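Long-range contact in coatomer subunit delta (PDB 5FJZ), which forms part of the coatomer coat of Golgi-derived vesicles and probably serves retrograde Golgi-to-ER transport of dilysine-tagged cargo: residues V129-E143 against A204-Y218. Sequence-based numbering, arbitrary orientation.
Sequences VSPSESQQGFDVIIE and ALAFTIEAPYEDALY
F138 and I209 exchange two backbone hydrogen bonds, the first of three such pairs (with V140–F207 and I142–L205) that zip strand 137-143 antiparallel to strand 204-210, their directions 168° apart. On the sheet face it shares with V140, I142 and F207, the phenyl group of F138 ties strand 137-143 to the chain that leaves strand 204-210. With CG anti to the carbonyl carbon (chi1 -59°), the ring is carried toward A211 and E214. Its CB lies 3.9 Å from L217 CD1, and CG keeps to the same methyl; CD1 then passes A211 CB, CE1 comes within 3.5 Å of A211 O, CE2 meets E214 CB, and CZ ends 3.4 Å from E214 N. E214 CA sits over one ring face as a CH-pi contact. A leucine here, lacking the ring, would probably leave E214 CA without its CH-pi partner and residues 211-214 less firmly seated. Further along, V140 CB lies over one face of the F207 ring, offset toward the rim, in a CH-pi contact, while I142 CD1 touches that ring at the edge. On the opposite face, T208 OG1 donates to D139 OD1 (2.6 Å) on the anti side, 33° out of the carboxylate plane, and is also hydrogen-bonded to N170 ND2. Strand 137-143, within the Dsl1-interacting region, is the inner arm of a beta hairpin with 123-131, and 204-210 joins its other side in a four-stranded antiparallel sheet of the mu-homology domain.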
loop_
_atom_site.group_PDB
_atom_site.type_symbol
_atom_site.label_atom_id
_atom_site.label_comp_id
_atom_site.label_asym_id
_atom_site.label_seq_id
_atom_site.Cartn_x
_atom_site.Cartn_y
_atom_site.Cartn_z
ATOM N N VAL A 129 -19.759 -28.227 -1.032
ATOM C CA VAL A 129 -20.653 -27.444 -1.870
ATOM C C VAL A 129 -21.439 -28.392 -2.800
ATOM O O VAL A 129 -20.870 -29.346 -3.287
ATOM C CB VAL A 129 -19.835 -26.441 -2.679
ATOM C CG1 VAL A 129 -20.719 -25.769 -3.718
ATOM C CG2 VAL A 129 -19.207 -25.389 -1.774
ATOM N N SER A 130 -22.702 -28.083 -3.074
ATOM C CA SER A 130 -23.473 -28.802 -4.088
ATOM C C SER A 130 -24.587 -27.887 -4.654
ATOM O O SER A 130 -24.999 -26.937 -4.004
ATOM C CB SER A 130 -24.031 -30.095 -3.487
ATOM O OG SER A 130 -24.989 -29.753 -2.495
ATOM N N PRO A 131 -25.053 -28.164 -5.885
ATOM C CA PRO A 131 -26.016 -27.280 -6.524
ATOM C C PRO A 131 -27.265 -27.268 -5.727
ATOM O O PRO A 131 -27.620 -28.291 -5.207
ATOM C CB PRO A 131 -26.251 -27.930 -7.894
ATOM C CG PRO A 131 -24.983 -28.672 -8.191
ATOM C CD PRO A 131 -24.479 -29.157 -6.842
ATOM N N SER A 132 -27.894 -26.126 -5.588
ATOM C CA SER A 132 -29.094 -26.035 -4.789
ATOM C C SER A 132 -30.334 -26.474 -5.548
ATOM O O SER A 132 -30.378 -26.487 -6.771
ATOM C CB SER A 132 -29.296 -24.648 -4.186
ATOM O OG SER A 132 -29.915 -23.751 -5.080
ATOM N N GLU A 133 -31.308 -26.885 -4.746
ATOM C CA GLU A 133 -32.597 -27.380 -5.191
ATOM C C GLU A 133 -33.639 -26.247 -5.249
ATOM O O GLU A 133 -34.791 -26.490 -5.556
ATOM C CB GLU A 133 -33.015 -28.516 -4.183
ATOM C CG GLU A 133 -34.343 -29.266 -4.282
ATOM C CD GLU A 133 -34.897 -29.460 -5.687
ATOM O OE1 GLU A 133 -34.185 -29.123 -6.659
ATOM O OE2 GLU A 133 -36.051 -29.952 -5.812
ATOM N N SER A 134 -33.232 -25.013 -4.967
ATOM C CA SER A 134 -34.191 -23.897 -4.959
ATOM C C SER A 134 -33.680 -22.646 -5.661
ATOM O O SER A 134 -34.377 -22.060 -6.506
ATOM C CB SER A 134 -34.539 -23.518 -3.521
ATOM O OG SER A 134 -33.362 -23.360 -2.737
ATOM N N GLN A 135 -32.498 -22.196 -5.235
ATOM C CA GLN A 135 -31.881 -20.998 -5.785
ATOM C C GLN A 135 -31.054 -21.386 -6.996
ATOM O O GLN A 135 -30.799 -22.574 -7.200
ATOM C CB GLN A 135 -31.014 -20.258 -4.705
ATOM C CG GLN A 135 -31.817 -19.917 -3.445
ATOM C CD GLN A 135 -31.220 -18.826 -2.524
ATOM O OE1 GLN A 135 -31.693 -18.633 -1.392
ATOM N NE2 GLN A 135 -30.194 -18.150 -2.983
ATOM N N GLN A 136 -30.651 -20.396 -7.793
ATOM C CA GLN A 136 -29.701 -20.569 -8.907
ATOM C C GLN A 136 -28.249 -20.439 -8.380
ATOM O O GLN A 136 -27.545 -19.412 -8.522
ATOM C CB GLN A 136 -30.023 -19.583 -10.003
ATOM C CG GLN A 136 -29.229 -19.791 -11.314
ATOM C CD GLN A 136 -29.341 -21.164 -12.042
ATOM O OE1 GLN A 136 -29.587 -21.193 -13.261
ATOM N NE2 GLN A 136 -29.092 -22.285 -11.338
ATOM N N GLY A 137 -27.802 -21.518 -7.756
ATOM C CA GLY A 137 -26.586 -21.424 -6.951
ATOM C C GLY A 137 -26.411 -22.656 -6.118
ATOM O O GLY A 137 -26.653 -23.752 -6.610
ATOM N N PHE A 138 -25.903 -22.467 -4.909
ATOM C CA PHE A 138 -25.262 -23.547 -4.217
ATOM C C PHE A 138 -25.583 -23.666 -2.738
ATOM O O PHE A 138 -25.773 -22.696 -2.048
ATOM C CB PHE A 138 -23.746 -23.452 -4.429
ATOM C CG PHE A 138 -23.306 -23.509 -5.883
ATOM C CD1 PHE A 138 -23.319 -22.378 -6.656
ATOM C CD2 PHE A 138 -22.923 -24.727 -6.474
ATOM C CE1 PHE A 138 -22.968 -22.405 -7.993
ATOM C CE2 PHE A 138 -22.527 -24.769 -7.808
ATOM C CZ PHE A 138 -22.574 -23.602 -8.571
ATOM N N ASP A 139 -25.643 -24.924 -2.275
ATOM C CA ASP A 139 -25.821 -25.277 -0.909
ATOM C C ASP A 139 -24.395 -25.506 -0.362
ATOM O O ASP A 139 -23.637 -26.368 -0.823
ATOM C CB ASP A 139 -26.701 -26.542 -0.695
ATOM C CG ASP A 139 -28.141 -26.376 -1.151
ATOM O OD1 ASP A 139 -28.726 -25.283 -1.202
ATOM O OD2 ASP A 139 -28.760 -27.393 -1.468
ATOM N N VAL A 140 -23.986 -24.617 0.530
ATOM C CA VAL A 140 -22.687 -24.600 1.092
ATOM C C VAL A 140 -22.692 -25.042 2.499
ATOM O O VAL A 140 -23.551 -24.615 3.286
ATOM C CB VAL A 140 -22.111 -23.154 1.073
ATOM C CG1 VAL A 140 -20.714 -23.115 1.640
ATOM C CG2 VAL A 140 -22.110 -22.602 -0.359
ATOM N N ILE A 141 -21.674 -25.811 2.879
ATOM C CA ILE A 141 -21.432 -26.128 4.249
ATOM C C ILE A 141 -19.966 -25.794 4.577
ATOM O O ILE A 141 -19.033 -26.268 3.925
ATOM C CB ILE A 141 -21.688 -27.664 4.549
ATOM C CG1 ILE A 141 -23.139 -28.026 4.265
ATOM C CG2 ILE A 141 -21.265 -28.008 5.984
ATOM C CD1 ILE A 141 -23.524 -29.496 4.528
ATOM N N ILE A 142 -19.811 -24.954 5.560
ATOM C CA ILE A 142 -18.516 -24.649 6.108
ATOM C C ILE A 142 -18.426 -25.342 7.442
ATOM O O ILE A 142 -19.133 -25.005 8.425
ATOM C CB ILE A 142 -18.302 -23.098 6.324
ATOM C CG1 ILE A 142 -18.506 -22.362 5.026
ATOM C CG2 ILE A 142 -16.846 -22.899 6.819
ATOM C CD1 ILE A 142 -18.538 -20.817 5.139
ATOM N N GLU A 143 -17.435 -26.201 7.545
ATOM C CA GLU A 143 -17.147 -26.861 8.799
ATOM C C GLU A 143 -15.914 -26.347 9.426
ATOM O O GLU A 143 -14.943 -26.127 8.796
ATOM C CB GLU A 143 -16.944 -28.363 8.561
ATOM C CG GLU A 143 -18.303 -29.005 8.366
ATOM C CD GLU A 143 -18.225 -30.448 8.001
ATOM O OE1 GLU A 143 -17.188 -30.866 7.407
ATOM O OE2 GLU A 143 -19.219 -31.146 8.336
ATOM N N ALA A 204 -20.596 -26.229 12.337
ATOM C CA ALA A 204 -20.820 -26.025 10.915
ATOM C C ALA A 204 -21.731 -24.879 10.678
ATOM O O ALA A 204 -22.691 -24.603 11.494
ATOM C CB ALA A 204 -21.439 -27.284 10.308
ATOM N N LEU A 205 -21.515 -24.248 9.552
ATOM C CA LEU A 205 -22.477 -23.248 9.023
ATOM C C LEU A 205 -22.930 -23.686 7.652
ATOM O O LEU A 205 -22.109 -23.856 6.731
ATOM C CB LEU A 205 -21.773 -21.868 8.935
ATOM C CG LEU A 205 -22.530 -20.745 8.247
ATOM C CD1 LEU A 205 -23.799 -20.392 8.988
ATOM C CD2 LEU A 205 -21.701 -19.435 8.127
ATOM N N ALA A 206 -24.243 -23.628 7.423
ATOM C CA ALA A 206 -24.796 -24.063 6.203
ATOM C C ALA A 206 -25.781 -23.073 5.638
ATOM O O ALA A 206 -26.619 -22.532 6.370
ATOM C CB ALA A 206 -25.474 -25.477 6.431
ATOM N N PHE A 207 -25.686 -22.823 4.350
ATOM C CA PHE A 207 -26.547 -21.848 3.679
ATOM C C PHE A 207 -26.606 -22.104 2.232
ATOM O O PHE A 207 -25.767 -22.837 1.679
ATOM C CB PHE A 207 -26.072 -20.401 4.006
ATOM C CG PHE A 207 -24.660 -20.185 3.654
ATOM C CD1 PHE A 207 -23.630 -20.671 4.474
ATOM C CD2 PHE A 207 -24.332 -19.666 2.478
ATOM C CE1 PHE A 207 -22.287 -20.510 4.101
ATOM C CE2 PHE A 207 -23.011 -19.532 2.089
ATOM C CZ PHE A 207 -21.978 -19.936 2.922
ATOM N N THR A 208 -27.577 -21.457 1.570
ATOM C CA THR A 208 -27.692 -21.454 0.182
ATOM C C THR A 208 -27.518 -20.036 -0.362
ATOM O O THR A 208 -28.098 -19.128 0.158
ATOM C CB THR A 208 -29.102 -21.972 -0.215
ATOM O OG1 THR A 208 -29.286 -23.299 0.331
ATOM C CG2 THR A 208 -29.198 -22.082 -1.714
ATOM N N ILE A 209 -26.707 -19.917 -1.360
ATOM C CA ILE A 209 -26.336 -18.634 -1.930
ATOM C C ILE A 209 -26.249 -18.773 -3.418
ATOM O O ILE A 209 -25.783 -19.781 -3.945
ATOM C CB ILE A 209 -24.992 -18.112 -1.307
ATOM C CG1 ILE A 209 -24.728 -16.656 -1.717
ATOM C CG2 ILE A 209 -23.818 -18.993 -1.698
ATOM C CD1 ILE A 209 -23.604 -15.997 -0.857
ATOM N N GLU A 210 -26.681 -17.729 -4.144
ATOM C CA GLU A 210 -26.540 -17.672 -5.620
ATOM C C GLU A 210 -25.119 -17.360 -6.063
ATOM O O GLU A 210 -24.525 -16.457 -5.524
ATOM C CB GLU A 210 -27.410 -16.568 -6.218
ATOM C CG GLU A 210 -28.888 -16.875 -6.291
ATOM C CD GLU A 210 -29.648 -15.808 -7.066
ATOM O OE1 GLU A 210 -29.074 -14.709 -7.325
ATOM O OE2 GLU A 210 -30.819 -16.075 -7.418
ATOM N N ALA A 211 -24.615 -18.088 -7.057
ATOM C CA ALA A 211 -23.382 -17.800 -7.705
ATOM C C ALA A 211 -23.438 -18.387 -9.092
ATOM O O ALA A 211 -24.151 -19.364 -9.318
ATOM C CB ALA A 211 -22.223 -18.453 -6.929
ATOM N N PRO A 212 -22.624 -17.850 -10.025
ATOM C CA PRO A 212 -22.674 -18.336 -11.398
ATOM C C PRO A 212 -22.002 -19.675 -11.648
ATOM O O PRO A 212 -22.397 -20.385 -12.569
ATOM C CB PRO A 212 -21.977 -17.218 -12.199
ATOM C CG PRO A 212 -21.204 -16.407 -11.224
ATOM C CD PRO A 212 -21.875 -16.595 -9.894
ATOM N N TYR A 213 -20.978 -20.009 -10.870
ATOM C CA TYR A 213 -20.317 -21.330 -10.934
ATOM C C TYR A 213 -19.610 -21.506 -9.598
ATOM O O TYR A 213 -19.410 -20.546 -8.883
ATOM C CB TYR A 213 -19.366 -21.483 -12.115
ATOM C CG TYR A 213 -18.413 -20.315 -12.245
ATOM C CD1 TYR A 213 -17.196 -20.345 -11.590
ATOM C CD2 TYR A 213 -18.741 -19.186 -13.008
ATOM C CE1 TYR A 213 -16.326 -19.284 -11.637
ATOM C CE2 TYR A 213 -17.873 -18.121 -13.086
ATOM C CZ TYR A 213 -16.658 -18.190 -12.407
ATOM O OH TYR A 213 -15.785 -17.187 -12.478
ATOM N N GLU A 214 -19.366 -22.773 -9.240
ATOM C CA GLU A 214 -18.809 -23.174 -7.975
ATOM C C GLU A 214 -17.548 -22.375 -7.595
ATOM O O GLU A 214 -17.439 -21.910 -6.466
ATOM C CB GLU A 214 -18.528 -24.663 -8.010
ATOM C CG GLU A 214 -18.064 -25.215 -6.692
ATOM C CD GLU A 214 -18.244 -26.716 -6.599
ATOM O OE1 GLU A 214 -19.163 -27.283 -7.220
ATOM O OE2 GLU A 214 -17.448 -27.343 -5.907
ATOM N N ASP A 215 -16.634 -22.192 -8.537
ATOM C CA ASP A 215 -15.324 -21.561 -8.248
ATOM C C ASP A 215 -15.471 -20.072 -7.852
ATOM O O ASP A 215 -14.588 -19.553 -7.202
ATOM C CB ASP A 215 -14.321 -21.684 -9.373
ATOM C CG ASP A 215 -13.853 -23.102 -9.633
ATOM O OD1 ASP A 215 -13.785 -23.920 -8.687
ATOM O OD2 ASP A 215 -13.566 -23.391 -10.818
ATOM N N ALA A 216 -16.617 -19.466 -8.130
ATOM C CA ALA A 216 -16.918 -18.096 -7.797
ATOM C C ALA A 216 -17.185 -17.898 -6.326
ATOM O O ALA A 216 -17.150 -16.777 -5.794
ATOM C CB ALA A 216 -18.163 -17.644 -8.553
ATOM N N LEU A 217 -17.448 -19.010 -5.636
ATOM C CA LEU A 217 -17.705 -18.944 -4.227
ATOM C C LEU A 217 -16.397 -18.789 -3.448
ATOM O O LEU A 217 -16.438 -18.665 -2.238
ATOM C CB LEU A 217 -18.427 -20.231 -3.771
ATOM C CG LEU A 217 -19.805 -20.583 -4.301
ATOM C CD1 LEU A 217 -20.117 -22.045 -3.907
ATOM C CD2 LEU A 217 -20.831 -19.672 -3.707
ATOM N N TYR A 218 -15.233 -18.897 -4.119
ATOM C CA TYR A 218 -13.953 -18.900 -3.431
ATOM C C TYR A 218 -13.066 -17.709 -3.884
ATOM O O TYR A 218 -13.264 -17.212 -4.992
ATOM C CB TYR A 218 -13.223 -20.217 -3.704
ATOM C CG TYR A 218 -13.909 -21.384 -3.111
ATOM C CD1 TYR A 218 -13.692 -21.771 -1.818
ATOM C CD2 TYR A 218 -14.756 -22.165 -3.897
ATOM C CE1 TYR A 218 -14.389 -22.867 -1.273
ATOM C CE2 TYR A 218 -15.479 -23.214 -3.366
ATOM C CZ TYR A 218 -15.292 -23.564 -2.067
ATOM O OH TYR A 218 -15.977 -24.651 -1.559
HETATM O O HOH W 1 -26.552 -17.759 -10.307
#